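Local coordinates for pyruvate kinase (Cryptosporidium parvum, PDB 4DRS), which probably catalyses the final step of glycolysis, transferring the phosphoryl group of phosphoenolpyruvate to ADP to yield pyruvate and ATP, at residues R99-V104 and A491-L496; I429-T434 and V482-A487. All coordinates share one frame; numbering follows the deposited sequence.

Contact 1. Residues R99-V104 and A491-L496. With SO4 (sulfate ion), chain D.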
ATOM      1  N   ARG A  99      15.145  33.325 -31.156  1.00 44.71           N
ATOM      2  CA  ARG A  99      15.283  32.548 -29.927  1.00 45.74           C
ATOM      3  C   ARG A  99      15.769  31.125 -30.222  1.00 46.70           C
ATOM      4  O   ARG A  99      15.006  30.168 -30.066  1.00 47.03           O
ATOM      5  CB  ARG A  99      13.959  32.521 -29.146  1.00 44.68           C
ATOM      6  CG  ARG A  99      13.608  33.814 -28.420  1.00 44.02           C
ATOM      7  CD  ARG A  99      14.520  34.050 -27.224  1.00 44.61           C
ATOM      8  NE  ARG A  99      14.259  35.321 -26.544  1.00 45.15           N
ATOM      9  CZ  ARG A  99      14.734  36.507 -26.927  1.00 45.66           C
ATOM     10  NH1 ARG A  99      15.490  36.615 -28.019  1.00 44.71           N
ATOM     11  NH2 ARG A  99      14.438  37.594 -26.220  1.00 45.57           N
ATOM     12  N   PRO A 100      17.051  30.981 -30.621  1.00 47.78           N
ATOM     13  CA  PRO A 100      17.610  29.701 -31.076  1.00 48.60           C
ATOM     14  C   PRO A 100      17.599  28.584 -30.025  1.00 49.81           C
ATOM     15  O   PRO A 100      17.648  27.406 -30.390  1.00 50.86           O
ATOM     16  CB  PRO A 100      19.054  30.061 -31.452  1.00 48.63           C
ATOM     17  CG  PRO A 100      19.370  31.264 -30.632  1.00 48.56           C
ATOM     18  CD  PRO A 100      18.084  32.035 -30.568  1.00 48.18           C
ATOM     19  N   HIS A 101      17.542  28.948 -28.745  1.00 50.97           N
ATOM     20  CA  HIS A 101      17.468  27.957 -27.662  1.00 53.26           C
ATOM     21  C   HIS A 101      16.052  27.566 -27.310  1.00 52.27           C
ATOM     22  O   HIS A 101      15.819  26.871 -26.315  1.00 52.69           O
ATOM     23  CB  HIS A 101      18.213  28.441 -26.417  1.00 56.18           C
ATOM     24  CG  HIS A 101      19.711  28.577 -26.609  1.00 60.10           C
ATOM     25  ND1 HIS A 101      20.445  27.661 -27.276  1.00 61.71           N
ATOM     26  CD2 HIS A 101      20.605  29.559 -26.173  1.00 60.41           C
ATOM     27  CE1 HIS A 101      21.740  28.044 -27.284  1.00 63.02           C
ATOM     28  NE2 HIS A 101      21.836  29.204 -26.606  1.00 62.26           N
ATOM     29  N   SER A 102      15.095  28.012 -28.118  1.00 49.37           N
ATOM     30  CA  SER A 102      13.697  27.663 -27.914  1.00 47.71           C
ATOM     31  C   SER A 102      13.126  26.989 -29.148  1.00 45.79           C
ATOM     32  O   SER A 102      13.591  27.217 -30.264  1.00 46.27           O
ATOM     33  CB  SER A 102      12.867  28.900 -27.556  1.00 47.61           C
ATOM     34  OG  SER A 102      13.078  29.275 -26.203  1.00 48.40           O
ATOM     35  N   THR A 103      12.129  26.140 -28.923  1.00 43.88           N
ATOM     36  CA  THR A 103      11.374  25.513 -29.999  1.00 41.88           C
ATOM     37  C   THR A 103       9.923  25.934 -29.823  1.00 40.12           C
ATOM     38  O   THR A 103       9.371  25.817 -28.729  1.00 40.64           O
ATOM     39  CB  THR A 103      11.509  23.975 -29.965  1.00 41.70           C
ATOM     40  OG1 THR A 103      12.896  23.615 -29.943  1.00 42.68           O
ATOM     41  CG2 THR A 103      10.865  23.348 -31.189  1.00 41.34           C
ATOM     42  N   VAL A 104       9.316  26.445 -30.890  1.00 39.10           N
ATOM     43  CA  VAL A 104       7.916  26.872 -30.852  1.00 37.45           C
ATOM     44  C   VAL A 104       7.094  26.046 -31.837  1.00 37.14           C
ATOM     45  O   VAL A 104       7.408  25.998 -33.027  1.00 37.44           O
ATOM     46  CB  VAL A 104       7.764  28.380 -31.165  1.00 36.79           C
ATOM     47  CG1 VAL A 104       6.302  28.808 -31.112  1.00 35.69           C
ATOM     48  CG2 VAL A 104       8.594  29.222 -30.205  1.00 36.69           C
ATOM     49  N   ALA A 491      23.087  21.392 -21.632  1.00 60.35           N
ATOM     50  CA  ALA A 491      22.247  21.391 -20.428  1.00 59.78           C
ATOM     51  C   ALA A 491      22.956  22.007 -19.222  1.00 61.03           C
ATOM     52  O   ALA A 491      22.322  22.666 -18.393  1.00 59.98           O
ATOM     53  CB  ALA A 491      21.760  19.985 -20.104  1.00 57.64           C
ATOM     54  N   LYS A 492      24.265  21.781 -19.129  1.00 63.23           N
ATOM     55  CA  LYS A 492      25.097  22.409 -18.101  1.00 66.26           C
ATOM     56  C   LYS A 492      25.100  23.927 -18.285  1.00 68.36           C
ATOM     57  O   LYS A 492      24.956  24.672 -17.314  1.00 68.85           O
ATOM     58  CB  LYS A 492      26.524  21.852 -18.145  1.00 68.04           C
ATOM     59  CG  LYS A 492      27.384  22.195 -16.937  1.00 70.92           C
ATOM     60  CD  LYS A 492      28.787  21.615 -17.079  1.00 72.71           C
ATOM     61  CE  LYS A 492      29.740  22.151 -16.015  1.00 75.55           C
ATOM     62  NZ  LYS A 492      29.472  21.604 -14.651  1.00 75.71           N
ATOM     63  N   GLU A 493      25.242  24.369 -19.536  1.00 70.30           N
ATOM     64  CA  GLU A 493      25.197  25.792 -19.900  1.00 73.67           C
ATOM     65  C   GLU A 493      23.848  26.440 -19.552  1.00 74.08           C
ATOM     66  O   GLU A 493      23.796  27.619 -19.193  1.00 76.18           O
ATOM     67  CB  GLU A 493      25.519  25.966 -21.395  1.00 75.62           C
ATOM     68  CG  GLU A 493      25.363  27.379 -21.945  1.00 79.19           C
ATOM     69  CD  GLU A 493      25.602  27.466 -23.445  1.00 81.39           C
ATOM     70  OE1 GLU A 493      26.747  27.223 -23.887  1.00 84.13           O
ATOM     71  OE2 GLU A 493      24.647  27.793 -24.186  1.00 80.60           O
ATOM     72  N   GLU A 494      22.769  25.665 -19.653  1.00 72.55           N
ATOM     73  CA  GLU A 494      21.414  26.156 -19.378  1.00 71.40           C
ATOM     74  C   GLU A 494      20.993  25.974 -17.919  1.00 70.28           C
ATOM     75  O   GLU A 494      19.827  26.183 -17.574  1.00 68.04           O
ATOM     76  CB  GLU A 494      20.401  25.473 -20.299  1.00 71.48           C
ATOM     77  CG  GLU A 494      20.529  25.857 -21.765  1.00 73.80           C
ATOM     78  CD  GLU A 494      19.663  25.005 -22.671  1.00 73.56           C
ATOM     79  OE1 GLU A 494      19.213  23.926 -22.228  1.00 73.52           O
ATOM     80  OE2 GLU A 494      19.435  25.412 -23.829  1.00 74.95           O
ATOM     81  N   SER A 495      21.951  25.588 -17.075  1.00 71.33           N
ATOM     82  CA  SER A 495      21.741  25.405 -15.633  1.00 71.31           C
ATOM     83  C   SER A 495      20.701  24.324 -15.310  1.00 70.40           C
ATOM     84  O   SER A 495      19.922  24.456 -14.360  1.00 70.59           O
ATOM     85  CB  SER A 495      21.383  26.738 -14.952  1.00 73.37           C
ATOM     86  OG  SER A 495      22.394  27.715 -15.156  1.00 74.45           O
ATOM     87  N   LEU A 496      20.699  23.257 -16.106  1.00 68.89           N
ATOM     88  CA  LEU A 496      19.778  22.141 -15.900  1.00 65.61           C
ATOM     89  C   LEU A 496      20.462  20.976 -15.192  1.00 64.18           C
ATOM     90  O   LEU A 496      19.799  20.153 -14.562  1.00 64.99           O
ATOM     91  CB  LEU A 496      19.170  21.684 -17.232  1.00 64.66           C
ATOM     92  CG  LEU A 496      18.439  22.737 -18.075  1.00 64.82           C
ATOM     93  CD1 LEU A 496      18.074  22.177 -19.445  1.00 63.71           C
ATOM     94  CD2 LEU A 496      17.201  23.263 -17.361  1.00 65.25           C
TER
HETATM   95  S   SO4 D 602      12.541  24.086 -25.461  1.00 64.51           S
HETATM   96  O1  SO4 D 602      14.012  24.229 -25.535  1.00 66.39           O
HETATM   97  O2  SO4 D 602      12.115  23.974 -24.047  1.00 63.05           O
HETATM   98  O3  SO4 D 602      11.926  25.295 -26.064  1.00 66.28           O
HETATM   99  O4  SO4 D 602      12.140  22.866 -26.204  1.00 59.06           O

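Contact 2. Residues I429-T434 and V482-A487. With SO4 (sulfate ion), chain C.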
ATOM      1  N   ILE A 429      17.759  12.010 -20.813  1.00 39.23           N
ATOM      2  CA  ILE A 429      18.052  12.385 -22.193  1.00 39.92           C
ATOM      3  C   ILE A 429      17.661  11.251 -23.134  1.00 41.14           C
ATOM      4  O   ILE A 429      18.052  10.102 -22.922  1.00 42.00           O
ATOM      5  CB  ILE A 429      19.538  12.759 -22.389  1.00 39.30           C
ATOM      6  CG1 ILE A 429      19.946  13.854 -21.403  1.00 39.58           C
ATOM      7  CG2 ILE A 429      19.800  13.211 -23.822  1.00 39.31           C
ATOM      8  CD1 ILE A 429      21.443  14.081 -21.315  1.00 40.96           C
ATOM      9  N   THR A 430      16.880  11.576 -24.162  1.00 41.59           N
ATOM     10  CA  THR A 430      16.448  10.575 -25.133  1.00 43.52           C
ATOM     11  C   THR A 430      16.811  10.958 -26.572  1.00 44.72           C
ATOM     12  O   THR A 430      16.482  12.046 -27.041  1.00 45.35           O
ATOM     13  CB  THR A 430      14.940  10.234 -24.998  1.00 43.57           C
ATOM     14  OG1 THR A 430      14.583   9.234 -25.958  1.00 45.19           O
ATOM     15  CG2 THR A 430      14.058  11.465 -25.202  1.00 42.78           C
ATOM     16  N   ILE A 431      17.520  10.065 -27.249  1.00 45.81           N
ATOM     17  CA  ILE A 431      17.852  10.251 -28.654  1.00 47.77           C
ATOM     18  C   ILE A 431      16.718   9.624 -29.452  1.00 48.19           C
ATOM     19  O   ILE A 431      16.478   8.424 -29.362  1.00 48.14           O
ATOM     20  CB  ILE A 431      19.213   9.606 -29.014  1.00 49.21           C
ATOM     21  CG1 ILE A 431      20.348  10.249 -28.207  1.00 50.07           C
ATOM     22  CG2 ILE A 431      19.496   9.721 -30.504  1.00 49.24           C
ATOM     23  CD1 ILE A 431      21.673   9.519 -28.308  1.00 51.35           C
ATOM     24  N   THR A 432      16.010  10.449 -30.215  1.00 49.77           N
ATOM     25  CA  THR A 432      14.803  10.010 -30.906  1.00 51.41           C
ATOM     26  C   THR A 432      14.694  10.606 -32.307  1.00 53.39           C
ATOM     27  O   THR A 432      15.118  11.737 -32.546  1.00 54.32           O
ATOM     28  CB  THR A 432      13.530  10.315 -30.078  1.00 51.39           C
ATOM     29  OG1 THR A 432      12.377   9.801 -30.755  1.00 52.67           O
ATOM     30  CG2 THR A 432      13.359  11.820 -29.838  1.00 50.39           C
ATOM     31  N   GLU A 433      14.134   9.829 -33.229  1.00 56.02           N
ATOM     32  CA  GLU A 433      13.933  10.281 -34.599  1.00 58.77           C
ATOM     33  C   GLU A 433      12.460  10.602 -34.861  1.00 56.66           C
ATOM     34  O   GLU A 433      12.133  11.247 -35.857  1.00 57.00           O
ATOM     35  CB  GLU A 433      14.436   9.226 -35.595  1.00 64.63           C
ATOM     36  CG  GLU A 433      14.765   9.783 -36.980  1.00 71.24           C
ATOM     37  CD  GLU A 433      14.648   8.747 -38.094  1.00 76.11           C
ATOM     38  OE1 GLU A 433      13.746   7.882 -38.026  1.00 78.38           O
ATOM     39  OE2 GLU A 433      15.450   8.809 -39.054  1.00 78.18           O
ATOM     40  N   THR A 434      11.580  10.150 -33.966  1.00 53.56           N
ATOM     41  CA  THR A 434      10.137  10.356 -34.120  1.00 52.44           C
ATOM     42  C   THR A 434       9.504  11.075 -32.932  1.00 50.12           C
ATOM     43  O   THR A 434       8.407  11.615 -33.053  1.00 50.77           O
ATOM     44  CB  THR A 434       9.373   9.026 -34.334  1.00 54.22           C
ATOM     45  OG1 THR A 434       9.525   8.187 -33.181  1.00 54.78           O
ATOM     46  CG2 THR A 434       9.866   8.291 -35.582  1.00 54.13           C
ATOM     47  N   VAL A 482      28.678  11.278 -28.821  1.00 67.55           N
ATOM     48  CA  VAL A 482      28.811  12.708 -29.119  1.00 66.36           C
ATOM     49  C   VAL A 482      27.525  13.471 -28.785  1.00 62.96           C
ATOM     50  O   VAL A 482      27.571  14.512 -28.120  1.00 61.12           O
ATOM     51  CB  VAL A 482      29.202  12.949 -30.602  1.00 68.19           C
ATOM     52  CG1 VAL A 482      29.334  14.437 -30.902  1.00 67.68           C
ATOM     53  CG2 VAL A 482      30.497  12.223 -30.946  1.00 69.61           C
ATOM     54  N   VAL A 483      26.391  12.939 -29.248  1.00 60.98           N
ATOM     55  CA  VAL A 483      25.071  13.524 -28.993  1.00 58.81           C
ATOM     56  C   VAL A 483      24.844  13.749 -27.497  1.00 57.18           C
ATOM     57  O   VAL A 483      24.423  14.829 -27.089  1.00 57.89           O
ATOM     58  CB  VAL A 483      23.936  12.650 -29.580  1.00 58.41           C
ATOM     59  CG1 VAL A 483      22.570  13.137 -29.115  1.00 56.27           C
ATOM     60  CG2 VAL A 483      24.001  12.640 -31.101  1.00 59.22           C
ATOM     61  N   ILE A 484      25.146  12.734 -26.693  1.00 55.87           N
ATOM     62  CA  ILE A 484      24.980  12.804 -25.242  1.00 56.05           C
ATOM     63  C   ILE A 484      25.912  13.849 -24.627  1.00 57.33           C
ATOM     64  O   ILE A 484      25.491  14.635 -23.769  1.00 57.14           O
ATOM     65  CB  ILE A 484      25.175  11.414 -24.584  1.00 55.83           C
ATOM     66  CG1 ILE A 484      24.019  10.482 -24.960  1.00 54.99           C
ATOM     67  CG2 ILE A 484      25.291  11.527 -23.067  1.00 54.02           C
ATOM     68  CD1 ILE A 484      24.375   9.009 -24.912  1.00 56.74           C
ATOM     69  N   SER A 485      27.168  13.859 -25.078  1.00 58.62           N
ATOM     70  CA  SER A 485      28.165  14.833 -24.629  1.00 59.18           C
ATOM     71  C   SER A 485      27.699  16.265 -24.868  1.00 58.55           C
ATOM     72  O   SER A 485      27.695  17.080 -23.945  1.00 59.64           O
ATOM     73  CB  SER A 485      29.510  14.603 -25.324  1.00 61.31           C
ATOM     74  OG  SER A 485      30.001  13.302 -25.068  1.00 62.97           O
ATOM     75  N   ASN A 486      27.302  16.562 -26.104  1.00 57.47           N
ATOM     76  CA  ASN A 486      26.804  17.891 -26.449  1.00 57.95           C
ATOM     77  C   ASN A 486      25.571  18.268 -25.631  1.00 57.06           C
ATOM     78  O   ASN A 486      25.454  19.405 -25.170  1.00 57.37           O
ATOM     79  CB  ASN A 486      26.492  17.989 -27.947  1.00 58.33           C
ATOM     80  CG  ASN A 486      27.723  17.810 -28.821  1.00 59.73           C
ATOM     81  OD1 ASN A 486      28.857  17.828 -28.341  1.00 60.90           O
ATOM     82  ND2 ASN A 486      27.499  17.634 -30.118  1.00 60.16           N
ATOM     83  N   ALA A 487      24.671  17.301 -25.441  1.00 55.58           N
ATOM     84  CA  ALA A 487      23.435  17.515 -24.688  1.00 54.73           C
ATOM     85  C   ALA A 487      23.702  17.823 -23.213  1.00 54.78           C
ATOM     86  O   ALA A 487      23.060  18.695 -22.633  1.00 53.83           O
ATOM     87  CB  ALA A 487      22.502  16.322 -24.834  1.00 54.06           C
TER
HETATM   88  S   SO4 C 601      12.119   6.677 -31.177  1.00 55.30           S
HETATM   89  O1  SO4 C 601      13.551   6.319 -31.134  1.00 56.65           O
HETATM   90  O2  SO4 C 601      11.755   7.297 -29.889  1.00 54.00           O
HETATM   91  O3  SO4 C 601      11.867   7.642 -32.269  1.00 57.00           O
HETATM   92  O4  SO4 C 601      11.294   5.476 -31.427  1.00 54.25           O

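Contact 1. Residues R99-V104 and A491-L496
At the surface seam between the barrel domain and the C-terminal alpha/beta domain, His101 stands against Glu493 and Glu494 at the end of helix 480-493. The imidazole and the Glu493 side chain cross at about a right angle, with NE2 of His101 4.0 Å from OE2 of Glu493 and the ring and carboxylate planes 68° apart. This is a loose approach on the exposed surface of the molecule, with the two groups too far apart for a bond. From the same side of the ring plane, nearer the CB and ND1 end, comes Glu494, whose OE2 lies 4.2 Å from both CB and ND1 of His101. Two carboxylates so near would probably favour a protonated imidazole. Glu494 extends fully beyond CG (chi2 171°), which carries its carboxylate out from the helix end toward the 99-104 loop, and OE1 is hydrogen-bonded to the hydroxyl of Tyr472. The backbone on each side turns sharply: a type I turn from Arg99 to Ser102 presents the histidine, while a Schellman motif with Ser495 at C' closes the helix, Leu496 N binding Ala491 O at 2.9 Å.

A sulfate, probably from the crystallisation liquor, bridges the two domains in this crystal. Thr103 N donates to its O3 over 3.0 Å in a fairly straight bond (164°), and Lys464, Lys470 and the backbone N of Thr471 hold the anion from the C-terminal domain. The hydroxyls of Thr103 and Thr471 are hydrogen-bonded to each other. The arrangement is a polar interdomain seam, in which an alpha-to-beta loop of the TIM barrel faces the alpha/beta domain of pyruvate kinase.

Contact 2. Residues I429-T434 and V482-A487
Ile429 and Ile431 on strand 427-431, together with Ile484 on helix 480-493, supply most of the buried surface. Both strand isoleucines point toward the helix, whose axis passes 9.8 Å away and runs roughly antiparallel to the strand, at 142°. The CG2 branch of Ile429 rests on CB of Ala487, 4.2 Å away. Ile431 and Val483 reach tip to tip, with CG1 of Ile431 3.8 Å from CG1 of Val483. CB of Val483 points toward the strand, and the torsion that sets CG1 anti to the backbone N (chi1 171°) lays that methyl against Ile431. The extended Ile431 chain (chi2 170°) keeps CD1 against CG1 of Val483 as well, and brings it 4.2 Å from CG1 of Ile484. Cys453 and Ile477 continue this apolar layer.

Beyond the strand, the loop grips a sulfate: OG1 of Thr432 lies 2.7 Å from both O2 and O3 of the ion. Sulfate O3 accepts a bond from OG1 of Thr434 at 2.6 Å. Backbone N-H groups of Thr434 and Glu433 also donate to it. The loop probably corresponds to the phosphate-binding effector loop of allosteric pyruvate kinases. The packing is that of a beta-alpha-beta crossover, helix 480-493 linking strands 469-473 and 502-506.

Overall arrangement
Helix 480-493 joins the two contacts, whose centres lie about 14 Å apart. Along the chain, contact 2 is nested inside the loop that contact 1 closes: 99-104 comes first, then 429-434, 482-487 and, shortly after, 491-496. Contact 2 is buried and local, holding the helix against the sheet of the C-terminal domain, whereas contact 1 is exposed and spans 387 residues to bring the end of the same helix up to the barrel domain. The helix therefore belongs both to the core of the C-terminal domain and to its border with the barrel domain.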